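Local coordinates for protein type III pantothenate kinase (PDB 2NRH) that probably catalyses the ATP-dependent phosphorylation of pantothenate, the first step in the biosynthesis of coenzyme A, at residues Q28-K33 and E45-H50; F66-Q71 and S104-G109; F110-I115 and K156-L161; Y172-D177 and K192-R197. The protein carries 2 engineered substitutions. All blocks are in the same frame, centred on the assembly; numbering follows the deposited sequence.

Interaction 1 of 4, residues Q28-K33 and E45-H50; sequences QFLEFK and EHLKEH
In the N-terminal half of the kinase, two short helices, 26-30 and 48-53, meet above the sheet that carries strands 4-8 and 38-42, and the meeting is almost wholly apolar. F29 holds its ring anti to the backbone N (chi1 168°) and reaches L47 tip to tip, CE2 lying 3.7 Å from L47 CD1. The other methyl of L47 serves the neighbouring residue, CD2 sitting 3.6 Å from L30 CD2. That same L30 methyl also lies over one face of H50 in a CH-pi contact, 3.9 Å from the ring centroid and only 5° off the ring normal. Both helices belong to crossovers between strands of a mixed five-stranded sheet ordered 3-2-1-4-5, the half-domain design of the ASKHA superfamily, and F29 and L47 both lean on I8 of its central strand, a residue of the predicted ATP site. The rings of F29 and H50 slide past each other obliquely, planes at 65°. Polarity enters through one water in the plane of the imidazole: it donates to F29 O at 2.8 Å and stands 3.0 Å from H50 NE2, hydrogen-bonded to both, so the carbonyl of F29 and the histidine edge share a single bridge.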
# COMPACT_ATOMS: atom_id res chain seq x y z
N GLN B 28 29.53 -0.63 -1.67
CA GLN B 28 30.28 -1.87 -1.93
C GLN B 28 30.41 -2.12 -3.43
O GLN B 28 31.49 -2.55 -3.93
CB GLN B 28 29.68 -3.07 -1.19
CG GLN B 28 29.91 -3.01 0.38
CD GLN B 28 28.90 -3.77 1.19
OE1 GLN B 28 27.96 -4.38 0.65
NE2 GLN B 28 29.07 -3.74 2.51
N PHE B 29 29.33 -1.86 -4.17
CA PHE B 29 29.33 -2.19 -5.56
C PHE B 29 30.35 -1.28 -6.31
O PHE B 29 31.08 -1.70 -7.23
CB PHE B 29 27.92 -2.04 -6.16
CG PHE B 29 27.92 -2.09 -7.69
CD1 PHE B 29 28.01 -3.31 -8.35
CD2 PHE B 29 27.87 -0.94 -8.44
CE1 PHE B 29 28.02 -3.38 -9.71
CE2 PHE B 29 27.89 -0.99 -9.86
CZ PHE B 29 27.98 -2.20 -10.48
N LEU B 30 30.38 -0.03 -5.90
CA LEU B 30 31.23 0.92 -6.58
C LEU B 30 32.75 0.60 -6.42
O LEU B 30 33.56 1.01 -7.26
CB LEU B 30 30.86 2.35 -6.14
CG LEU B 30 29.46 2.80 -6.58
CD1 LEU B 30 28.99 4.05 -5.84
CD2 LEU B 30 29.41 3.03 -8.07
N GLU B 31 33.10 -0.16 -5.38
CA GLU B 31 34.50 -0.50 -5.05
C GLU B 31 34.90 -1.88 -5.52
O GLU B 31 36.04 -2.28 -5.29
CB GLU B 31 34.73 -0.54 -3.53
CG GLU B 31 34.55 0.77 -2.79
CD GLU B 31 35.46 1.87 -3.30
OE1 GLU B 31 36.69 1.61 -3.48
OE2 GLU B 31 34.94 2.98 -3.52
N PHE B 32 33.96 -2.63 -6.08
CA PHE B 32 34.16 -3.98 -6.53
C PHE B 32 35.09 -3.93 -7.75
O PHE B 32 34.97 -3.07 -8.63
CB PHE B 32 32.79 -4.55 -6.89
CG PHE B 32 32.77 -6.03 -7.22
CD1 PHE B 32 32.85 -6.99 -6.23
CD2 PHE B 32 32.60 -6.46 -8.55
CE1 PHE B 32 32.77 -8.36 -6.55
CE2 PHE B 32 32.54 -7.84 -8.87
CZ PHE B 32 32.62 -8.78 -7.88
N LYS B 33 36.08 -4.81 -7.78
CA LYS B 33 36.70 -5.10 -9.05
C LYS B 33 36.86 -6.58 -9.21
O LYS B 33 36.99 -7.29 -8.22
CB LYS B 33 38.00 -4.33 -9.32
CG LYS B 33 38.40 -4.40 -10.85
CD LYS B 33 38.90 -3.05 -11.47
CE LYS B 33 39.05 -3.18 -13.00
NZ LYS B 33 39.96 -2.15 -13.61
N GLU B 45 19.71 4.68 -12.41
CA GLU B 45 20.04 5.68 -13.41
C GLU B 45 21.37 6.35 -13.06
O GLU B 45 22.05 6.95 -13.92
CB GLU B 45 18.96 6.73 -13.39
CG GLU B 45 17.56 6.17 -13.70
CD GLU B 45 17.39 5.98 -15.17
OE1 GLU B 45 17.73 6.93 -15.93
OE2 GLU B 45 16.94 4.88 -15.57
N HIS B 46 21.69 6.27 -11.78
CA HIS B 46 22.82 6.92 -11.23
C HIS B 46 24.11 6.19 -11.59
O HIS B 46 25.19 6.77 -11.47
CB HIS B 46 22.64 7.10 -9.72
CG HIS B 46 21.50 8.00 -9.37
ND1 HIS B 46 21.52 9.36 -9.59
CD2 HIS B 46 20.27 7.72 -8.87
CE1 HIS B 46 20.37 9.89 -9.21
NE2 HIS B 46 19.58 8.91 -8.80
N LEU B 47 24.02 4.93 -12.03
CA LEU B 47 25.21 4.12 -12.17
C LEU B 47 25.57 3.89 -13.60
O LEU B 47 26.52 3.16 -13.90
CB LEU B 47 25.13 2.76 -11.43
CG LEU B 47 24.91 2.62 -9.91
CD1 LEU B 47 24.87 1.17 -9.52
CD2 LEU B 47 25.91 3.37 -9.03
N LYS B 48 24.79 4.48 -14.50
CA LYS B 48 25.02 4.34 -15.93
C LYS B 48 26.43 4.77 -16.47
O LYS B 48 27.04 4.03 -17.24
CB LYS B 48 23.88 4.96 -16.72
CG LYS B 48 22.59 4.15 -16.61
CD LYS B 48 21.56 4.68 -17.59
CE LYS B 48 20.07 4.28 -17.29
NZ LYS B 48 19.79 2.90 -16.75
N GLU B 49 26.95 5.92 -16.03
CA GLU B 49 28.30 6.38 -16.38
C GLU B 49 29.38 5.42 -15.84
O GLU B 49 30.33 5.03 -16.52
CB GLU B 49 28.51 7.75 -15.75
CG GLU B 49 28.65 8.93 -16.73
CD GLU B 49 30.11 9.42 -16.85
OE1 GLU B 49 30.98 8.62 -17.26
OE2 GLU B 49 30.36 10.62 -16.55
N HIS B 50 29.22 5.09 -14.57
CA HIS B 50 30.13 4.18 -13.94
C HIS B 50 30.23 2.87 -14.69
O HIS B 50 31.31 2.36 -14.88
CB HIS B 50 29.75 3.90 -12.50
CG HIS B 50 30.64 2.89 -11.85
ND1 HIS B 50 31.86 3.22 -11.31
CD2 HIS B 50 30.50 1.55 -11.70
CE1 HIS B 50 32.42 2.13 -10.81
NE2 HIS B 50 31.61 1.10 -11.03
O HOH W 1 31.81 -1.70 -9.97

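Interaction 2 of 4, residues F66-Q71 and S104-G109; sequences FDTIYQ and SIHLGG
Loop 66-71 runs beside the start of strand 105-113 with directions only 25° apart, and one straight bond ties the backbones: H106 N donates to D67 O over 2.9 Å, nearly along the C=O axis. H106 then becomes the centre of the contact. Its ring, anti to the backbone N (chi1 178°), lies alongside T68, whose OG1 is a very short 2.5 Å from H106 ND1; either atom could hold the proton. T68 OG1 also accepts from Y70 N at 3.2 Å, closing an ST turn, and binds a water that takes the N-H of I69 and donates to H106 O. Across the imidazole, NE2 bonds to D99 OD1, so both ring nitrogens are engaged; the carboxylate would be expected to stabilise any positive charge on the histidine. F66 brings CZ to 3.5 Å from H106 CB, while Y70 CB approaches the ring edge in its plane, 3.7 Å from H106 CE1, and G108 N sits over the centre of one face. F66, Y70 and H106 form an aromatic cluster; Y70, probably substrate-binding, bonds to R77 through its OH. Around it, F66 packs against I78 and C81 of helix 75-81, and both F66 and H106 touch I101 of strand 95-102.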
# COMPACT_ATOMS: atom_id res chain seq x y z
N PHE B 66 10.97 -8.71 -25.81
CA PHE B 66 9.91 -8.98 -24.91
C PHE B 66 8.71 -8.20 -25.38
O PHE B 66 8.79 -7.01 -25.52
CB PHE B 66 10.37 -8.56 -23.50
CG PHE B 66 9.36 -8.76 -22.43
CD1 PHE B 66 9.06 -10.03 -21.98
CD2 PHE B 66 8.74 -7.66 -21.85
CE1 PHE B 66 8.13 -10.22 -20.99
CE2 PHE B 66 7.86 -7.84 -20.85
CZ PHE B 66 7.52 -9.13 -20.43
N ASP B 67 7.60 -8.87 -25.63
CA ASP B 67 6.44 -8.22 -26.26
C ASP B 67 5.54 -7.52 -25.24
O ASP B 67 4.75 -8.14 -24.58
CB ASP B 67 5.66 -9.25 -27.11
CG ASP B 67 4.64 -8.61 -28.09
OD1 ASP B 67 4.27 -7.41 -27.99
OD2 ASP B 67 4.20 -9.36 -29.02
N THR B 68 5.70 -6.20 -25.12
CA THR B 68 4.99 -5.30 -24.16
C THR B 68 4.68 -3.92 -24.83
O THR B 68 5.38 -3.52 -25.75
CB THR B 68 5.85 -5.07 -22.80
OG1 THR B 68 5.06 -4.35 -21.85
CG2 THR B 68 7.07 -4.24 -23.04
N ILE B 69 3.66 -3.20 -24.37
CA ILE B 69 3.45 -1.79 -24.77
C ILE B 69 3.50 -0.85 -23.56
O ILE B 69 3.06 0.33 -23.62
CB ILE B 69 2.07 -1.54 -25.45
CG1 ILE B 69 0.92 -2.05 -24.59
CG2 ILE B 69 2.07 -2.08 -26.89
CD1 ILE B 69 -0.43 -1.64 -25.10
N TYR B 70 3.93 -1.43 -22.44
CA TYR B 70 4.07 -0.75 -21.17
C TYR B 70 5.25 0.15 -21.30
O TYR B 70 6.37 -0.32 -21.39
CB TYR B 70 4.31 -1.78 -20.04
CG TYR B 70 4.35 -1.24 -18.61
CD1 TYR B 70 3.47 -1.73 -17.63
CD2 TYR B 70 5.27 -0.26 -18.23
CE1 TYR B 70 3.51 -1.26 -16.32
CE2 TYR B 70 5.33 0.22 -16.95
CZ TYR B 70 4.47 -0.29 -15.99
OH TYR B 70 4.55 0.19 -14.71
N GLN B 71 4.99 1.45 -21.29
CA GLN B 71 6.05 2.45 -21.46
C GLN B 71 7.17 2.39 -20.41
O GLN B 71 6.93 2.48 -19.22
CB GLN B 71 5.45 3.86 -21.45
CG GLN B 71 4.25 4.07 -22.38
CD GLN B 71 3.58 5.42 -22.16
OE1 GLN B 71 4.11 6.30 -21.43
NE2 GLN B 71 2.42 5.61 -22.79
N SER B 104 3.58 -15.70 -23.86
CA SER B 104 4.76 -14.93 -24.05
C SER B 104 4.43 -13.47 -24.41
O SER B 104 5.26 -12.80 -25.04
CB SER B 104 5.65 -15.55 -25.19
OG SER B 104 6.23 -16.81 -24.85
N ILE B 105 3.24 -12.99 -24.06
CA ILE B 105 2.91 -11.54 -24.22
C ILE B 105 2.64 -10.89 -22.87
O ILE B 105 1.98 -11.46 -22.01
CB ILE B 105 1.73 -11.31 -25.19
CG1 ILE B 105 2.14 -11.81 -26.60
CG2 ILE B 105 1.40 -9.80 -25.35
CD1 ILE B 105 1.00 -12.08 -27.51
N HIS B 106 3.17 -9.69 -22.69
CA HIS B 106 3.05 -8.92 -21.44
C HIS B 106 1.78 -8.13 -21.57
O HIS B 106 1.66 -7.25 -22.43
CB HIS B 106 4.29 -8.01 -21.23
CG HIS B 106 4.22 -7.17 -19.99
ND1 HIS B 106 4.23 -5.79 -20.02
CD2 HIS B 106 4.11 -7.50 -18.68
CE1 HIS B 106 4.12 -5.31 -18.79
NE2 HIS B 106 4.04 -6.33 -17.96
N LEU B 107 0.80 -8.52 -20.77
CA LEU B 107 -0.52 -7.95 -20.80
C LEU B 107 -0.61 -6.65 -19.96
O LEU B 107 -1.62 -5.94 -19.99
CB LEU B 107 -1.52 -8.99 -20.26
CG LEU B 107 -1.71 -10.33 -21.02
CD1 LEU B 107 -2.78 -11.18 -20.34
CD2 LEU B 107 -2.06 -10.21 -22.50
N GLY B 108 0.41 -6.32 -19.19
CA GLY B 108 0.22 -5.21 -18.28
C GLY B 108 0.73 -5.63 -16.94
O GLY B 108 1.15 -6.77 -16.77
N GLY B 109 0.76 -4.71 -16.00
CA GLY B 109 1.30 -5.02 -14.67
C GLY B 109 1.05 -3.85 -13.73
O GLY B 109 0.63 -2.75 -14.18
O HOH W 2 2.26 -4.47 -22.15

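Interaction 3 of 4, residues F110-I115 and K156-L161; sequences FILPGI and KGIYLL
F110 and L112, two residues apart on strand 105-113, point toward helix 146-165 and receive L161 between them. One methyl of L161, CD2, lies 3.9 Å from F110 CE1, and the other, CD1, lies 3.8 Å from L112 CD1, so the forked leucine tip bridges both strand residues. This is helix-on-sheet packing of an alpha/beta domain: the helix lies over the outermost strand of this chain's C-terminal sheet, and the axes of the short pieces 110-113 and 156-161 run nearly antiparallel, at 168°, and come within 10.7 Å. One helical turn earlier, I158 crosses L112 obliquely and sets CG1 4.0 Å from L112 CD2. Beyond the strand end, past the N-cap residue G114, I115 touches more loosely, CG1 to I158 CD1 at 4.4 Å. On the strand side, F110 holds CG between the backbone N and the carbonyl carbon (chi1 56°), and L112 sits off the usual staggered position (chi1 -102°). In the next shell, I98 of the adjacent strand backs F110 and L112, and I96 backs L112 and I158. The second subunit closes over the same layer: its Y152 ring meets that of F110, its G153 packs on L112 and its G157 on L161. In this homodimer interface K156 NZ forms a salt bridge with OD2 of D164 of the second subunit.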
# COMPACT_ATOMS: atom_id res chain seq x y z
N PHE B 110 1.31 -4.06 -12.45
CA PHE B 110 1.13 -2.96 -11.49
C PHE B 110 2.02 -3.05 -10.28
O PHE B 110 2.68 -4.07 -10.06
CB PHE B 110 -0.32 -2.80 -11.06
CG PHE B 110 -0.92 -4.04 -10.47
CD1 PHE B 110 -1.04 -4.16 -9.08
CD2 PHE B 110 -1.38 -5.08 -11.31
CE1 PHE B 110 -1.58 -5.33 -8.51
CE2 PHE B 110 -1.96 -6.24 -10.76
CZ PHE B 110 -2.06 -6.39 -9.35
N ILE B 111 1.99 -1.98 -9.50
CA ILE B 111 2.99 -1.74 -8.46
C ILE B 111 2.34 -1.40 -7.13
O ILE B 111 1.30 -0.65 -6.99
CB ILE B 111 4.03 -0.59 -8.88
CG1 ILE B 111 4.59 -0.84 -10.27
CG2 ILE B 111 5.15 -0.40 -7.82
CD1 ILE B 111 5.21 0.39 -10.84
N LEU B 112 2.98 -1.93 -6.12
CA LEU B 112 2.52 -1.70 -4.75
C LEU B 112 3.71 -1.26 -3.91
O LEU B 112 4.85 -1.63 -4.22
CB LEU B 112 2.00 -3.06 -4.26
CG LEU B 112 0.52 -3.47 -4.16
CD1 LEU B 112 -0.32 -2.80 -5.11
CD2 LEU B 112 0.31 -4.98 -4.23
N PRO B 113 3.48 -0.59 -2.78
CA PRO B 113 4.71 -0.48 -1.95
C PRO B 113 5.22 -1.85 -1.47
O PRO B 113 4.41 -2.80 -1.30
CB PRO B 113 4.27 0.38 -0.73
CG PRO B 113 2.98 1.04 -1.14
CD PRO B 113 2.32 -0.03 -2.07
N GLY B 114 6.54 -1.96 -1.32
CA GLY B 114 7.13 -3.03 -0.54
C GLY B 114 6.68 -3.00 0.91
O GLY B 114 6.26 -1.96 1.42
N ILE B 115 6.76 -4.14 1.56
CA ILE B 115 6.25 -4.34 2.93
C ILE B 115 6.91 -3.44 3.98
O ILE B 115 6.19 -2.84 4.82
CB ILE B 115 6.35 -5.85 3.34
CG1 ILE B 115 5.44 -6.69 2.44
CG2 ILE B 115 5.97 -6.08 4.81
CD1 ILE B 115 5.52 -8.16 2.76
N LYS B 156 -3.55 -8.66 3.28
CA LYS B 156 -4.74 -9.06 2.54
C LYS B 156 -4.97 -8.28 1.28
O LYS B 156 -5.51 -8.84 0.32
CB LYS B 156 -6.02 -9.05 3.39
CG LYS B 156 -6.85 -10.30 3.03
CD LYS B 156 -8.33 -10.15 3.11
CE LYS B 156 -8.94 -11.52 2.89
NZ LYS B 156 -10.40 -11.52 3.29
N GLY B 157 -4.61 -6.99 1.31
CA GLY B 157 -4.59 -6.14 0.14
C GLY B 157 -3.74 -6.71 -0.99
O GLY B 157 -4.17 -6.72 -2.14
N ILE B 158 -2.54 -7.18 -0.66
CA ILE B 158 -1.66 -7.87 -1.62
C ILE B 158 -2.22 -9.23 -2.03
O ILE B 158 -2.15 -9.58 -3.19
CB ILE B 158 -0.19 -8.11 -1.04
CG1 ILE B 158 0.51 -6.81 -0.69
CG2 ILE B 158 0.68 -8.77 -2.03
CD1 ILE B 158 1.63 -7.03 0.26
N TYR B 159 -2.72 -10.01 -1.07
CA TYR B 159 -3.34 -11.28 -1.38
C TYR B 159 -4.49 -11.12 -2.39
O TYR B 159 -4.55 -11.83 -3.36
CB TYR B 159 -3.83 -12.02 -0.11
CG TYR B 159 -4.62 -13.28 -0.45
CD1 TYR B 159 -3.96 -14.49 -0.68
CD2 TYR B 159 -6.02 -13.24 -0.61
CE1 TYR B 159 -4.67 -15.66 -1.02
CE2 TYR B 159 -6.73 -14.40 -0.98
CZ TYR B 159 -6.05 -15.60 -1.17
OH TYR B 159 -6.75 -16.76 -1.49
N LEU B 160 -5.40 -10.18 -2.17
CA LEU B 160 -6.52 -10.04 -3.10
C LEU B 160 -6.14 -9.48 -4.45
O LEU B 160 -6.66 -9.97 -5.46
CB LEU B 160 -7.68 -9.24 -2.49
CG LEU B 160 -8.42 -9.75 -1.24
CD1 LEU B 160 -9.33 -8.68 -0.70
CD2 LEU B 160 -9.18 -11.02 -1.60
N LEU B 161 -5.26 -8.48 -4.50
CA LEU B 161 -4.75 -8.02 -5.79
C LEU B 161 -4.11 -9.13 -6.57
O LEU B 161 -4.34 -9.26 -7.77
CB LEU B 161 -3.77 -6.85 -5.68
CG LEU B 161 -4.50 -5.55 -5.45
CD1 LEU B 161 -3.57 -4.65 -4.66
CD2 LEU B 161 -5.01 -4.91 -6.78

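Interaction 4 of 4, residues Y172-D177 and K192-R197; sequences YFTGGD and KLLIFR. With SO4 (sulfate ion), chain E.
The aromatic rings of strand 171-174 are turned off the contact: F173 points away from 192-197 to lie on V90 and F185, and Y172 carries its ring away as well, leaving its CB to meet L194 CD1 at 4.2 Å. The planar peptide between G175 and G176 has a more direct task, since G176 N gives a hydrogen bond to O1 of a sulfate at 2.7 Å, with an N-H...O angle of 160°. The sulfate probably comes from the crystallisation liquor. With no side chain on either glycine, the anion can press close, its O1 3.0 Å from G175 CA, and the positive phi of G175 (93°) turns the chain at the strand end.

T174 carries most of the contact between strand and helix. Its first torsion (chi1 -168°) sends OG1 toward K192 and the water and puts CG2 in the crowded position. T174 CB lies 3.8 Å from L194 CB because its bond from CA points toward the helix segment. T174 OG1 bonds to D191 O and accepts from a water at 2.6 Å; that water takes the N-H of I195. D191 anchors the same helix start through OD1, which accepts from L193 N at the N-cap. T174 also touches D91, a predicted potassium ligand. Beyond the contact, L194 packs on V89 of strand 87-92 and I195 on D7 of strand 4-8, part of the predicted ATP site. A glycine-rich turn after a strand of the C-terminal sheet, followed by a helix, is characteristic of nucleotide-binding ASKHA kinases, and the anion held here is consistent with such a site.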
# COMPACT_ATOMS: atom_id res chain seq x y z
N TYR B 172 4.31 -17.11 -10.24
CA TYR B 172 5.70 -17.24 -9.92
C TYR B 172 6.02 -16.06 -8.99
O TYR B 172 5.42 -14.96 -9.15
CB TYR B 172 6.50 -17.23 -11.21
CG TYR B 172 6.07 -18.34 -12.18
CD1 TYR B 172 6.76 -19.54 -12.22
CD2 TYR B 172 4.95 -18.18 -13.01
CE1 TYR B 172 6.40 -20.51 -13.06
CE2 TYR B 172 4.57 -19.17 -13.86
CZ TYR B 172 5.30 -20.34 -13.87
OH TYR B 172 4.98 -21.37 -14.71
N PHE B 173 6.89 -16.31 -8.01
CA PHE B 173 7.21 -15.36 -6.98
C PHE B 173 8.70 -15.30 -6.86
O PHE B 173 9.37 -16.32 -7.08
CB PHE B 173 6.64 -15.78 -5.61
CG PHE B 173 5.25 -15.29 -5.34
CD1 PHE B 173 5.03 -14.04 -4.79
CD2 PHE B 173 4.17 -16.10 -5.63
CE1 PHE B 173 3.71 -13.57 -4.55
CE2 PHE B 173 2.88 -15.65 -5.39
CZ PHE B 173 2.65 -14.37 -4.84
N THR B 174 9.22 -14.11 -6.53
CA THR B 174 10.67 -13.91 -6.35
C THR B 174 10.88 -12.74 -5.43
O THR B 174 9.90 -12.09 -5.01
CB THR B 174 11.48 -13.75 -7.73
OG1 THR B 174 12.89 -13.85 -7.51
CG2 THR B 174 11.15 -12.46 -8.49
N GLY B 175 12.12 -12.49 -5.05
CA GLY B 175 12.40 -11.36 -4.17
C GLY B 175 12.41 -11.72 -2.69
O GLY B 175 11.92 -12.80 -2.30
N GLY B 176 12.98 -10.82 -1.86
CA GLY B 176 13.13 -11.02 -0.42
C GLY B 176 11.85 -11.38 0.28
O GLY B 176 11.88 -12.08 1.27
N ASP B 177 10.69 -10.92 -0.22
CA ASP B 177 9.41 -11.20 0.45
C ASP B 177 8.56 -12.16 -0.34
O ASP B 177 7.38 -12.35 -0.03
CB ASP B 177 8.60 -9.92 0.75
CG ASP B 177 9.19 -9.10 1.91
OD1 ASP B 177 9.39 -9.67 3.01
OD2 ASP B 177 9.42 -7.88 1.74
N LYS B 192 13.82 -17.71 -6.00
CA LYS B 192 14.71 -16.62 -5.64
C LYS B 192 15.47 -16.10 -6.84
O LYS B 192 15.85 -14.92 -6.88
CB LYS B 192 15.71 -17.13 -4.60
CG LYS B 192 16.75 -16.14 -4.11
CD LYS B 192 17.68 -16.82 -3.13
CE LYS B 192 18.43 -15.80 -2.31
NZ LYS B 192 19.75 -16.40 -1.85
N LEU B 193 15.69 -16.96 -7.82
CA LEU B 193 16.53 -16.63 -8.94
C LEU B 193 15.80 -16.36 -10.24
O LEU B 193 16.39 -16.51 -11.29
CB LEU B 193 17.56 -17.74 -9.18
CG LEU B 193 18.41 -18.33 -8.05
CD1 LEU B 193 19.01 -19.66 -8.50
CD2 LEU B 193 19.53 -17.42 -7.59
N LEU B 194 14.55 -15.92 -10.20
CA LEU B 194 13.82 -15.68 -11.44
C LEU B 194 14.55 -14.81 -12.49
O LEU B 194 14.54 -15.11 -13.70
CB LEU B 194 12.45 -15.06 -11.19
CG LEU B 194 11.27 -15.98 -11.33
CD1 LEU B 194 10.07 -15.13 -11.62
CD2 LEU B 194 11.50 -17.08 -12.47
N ILE B 195 15.14 -13.73 -12.00
CA ILE B 195 15.73 -12.71 -12.82
C ILE B 195 16.98 -13.29 -13.45
O ILE B 195 17.19 -13.15 -14.64
CB ILE B 195 16.02 -11.41 -11.97
CG1 ILE B 195 14.72 -10.65 -11.75
CG2 ILE B 195 16.94 -10.49 -12.67
CD1 ILE B 195 14.89 -9.33 -11.02
N PHE B 196 17.82 -13.93 -12.64
CA PHE B 196 19.07 -14.54 -13.13
C PHE B 196 18.80 -15.65 -14.13
O PHE B 196 19.68 -15.96 -14.94
CB PHE B 196 19.90 -15.10 -11.97
CG PHE B 196 20.62 -14.08 -11.19
CD1 PHE B 196 21.51 -13.20 -11.80
CD2 PHE B 196 20.44 -14.01 -9.80
CE1 PHE B 196 22.18 -12.23 -11.06
CE2 PHE B 196 21.12 -13.05 -9.04
CZ PHE B 196 22.00 -12.15 -9.68
N ARG B 197 17.63 -16.29 -14.05
CA ARG B 197 17.18 -17.23 -15.08
C ARG B 197 16.85 -16.54 -16.43
O ARG B 197 17.22 -17.04 -17.49
CB ARG B 197 15.96 -18.04 -14.59
CG ARG B 197 16.24 -18.99 -13.44
CD ARG B 197 15.09 -20.05 -13.22
NE ARG B 197 15.65 -21.37 -12.85
CZ ARG B 197 15.07 -22.56 -13.08
NH1 ARG B 197 13.87 -22.66 -13.68
NH2 ARG B 197 15.70 -23.66 -12.69
S SO4 E . 14.94 -8.12 -2.79
O1 SO4 E . 13.85 -8.84 -3.41
O2 SO4 E . 14.81 -8.23 -1.34
O3 SO4 E . 16.21 -8.72 -3.22
O4 SO4 E . 14.85 -6.69 -3.15
O HOH W 3 14.68 -12.81 -9.11

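In the fold
Two similarly ordered sheets organise the four contacts. Interaction 1 belongs to the N-terminal sheet, about 31 Å centre to centre from interaction 3 and on the opposite side of the chain's centre. Interactions 2 and 3 use successive parts of strand 105-113 in the C-terminal sheet, touch through Y70 and I111, and both meet the second subunit. Interaction 3 is the buried one and purely apolar; the other three are partly buried, and interaction 2 relies on polar bonds around a histidine. Interaction 4, nearest the chain's centre, belongs to the C-terminal sheet, but its helix also packs on strand 4-8 of the other. It mixes leucine packing with water and anion binding, and touches interaction 3 through D177 and I115.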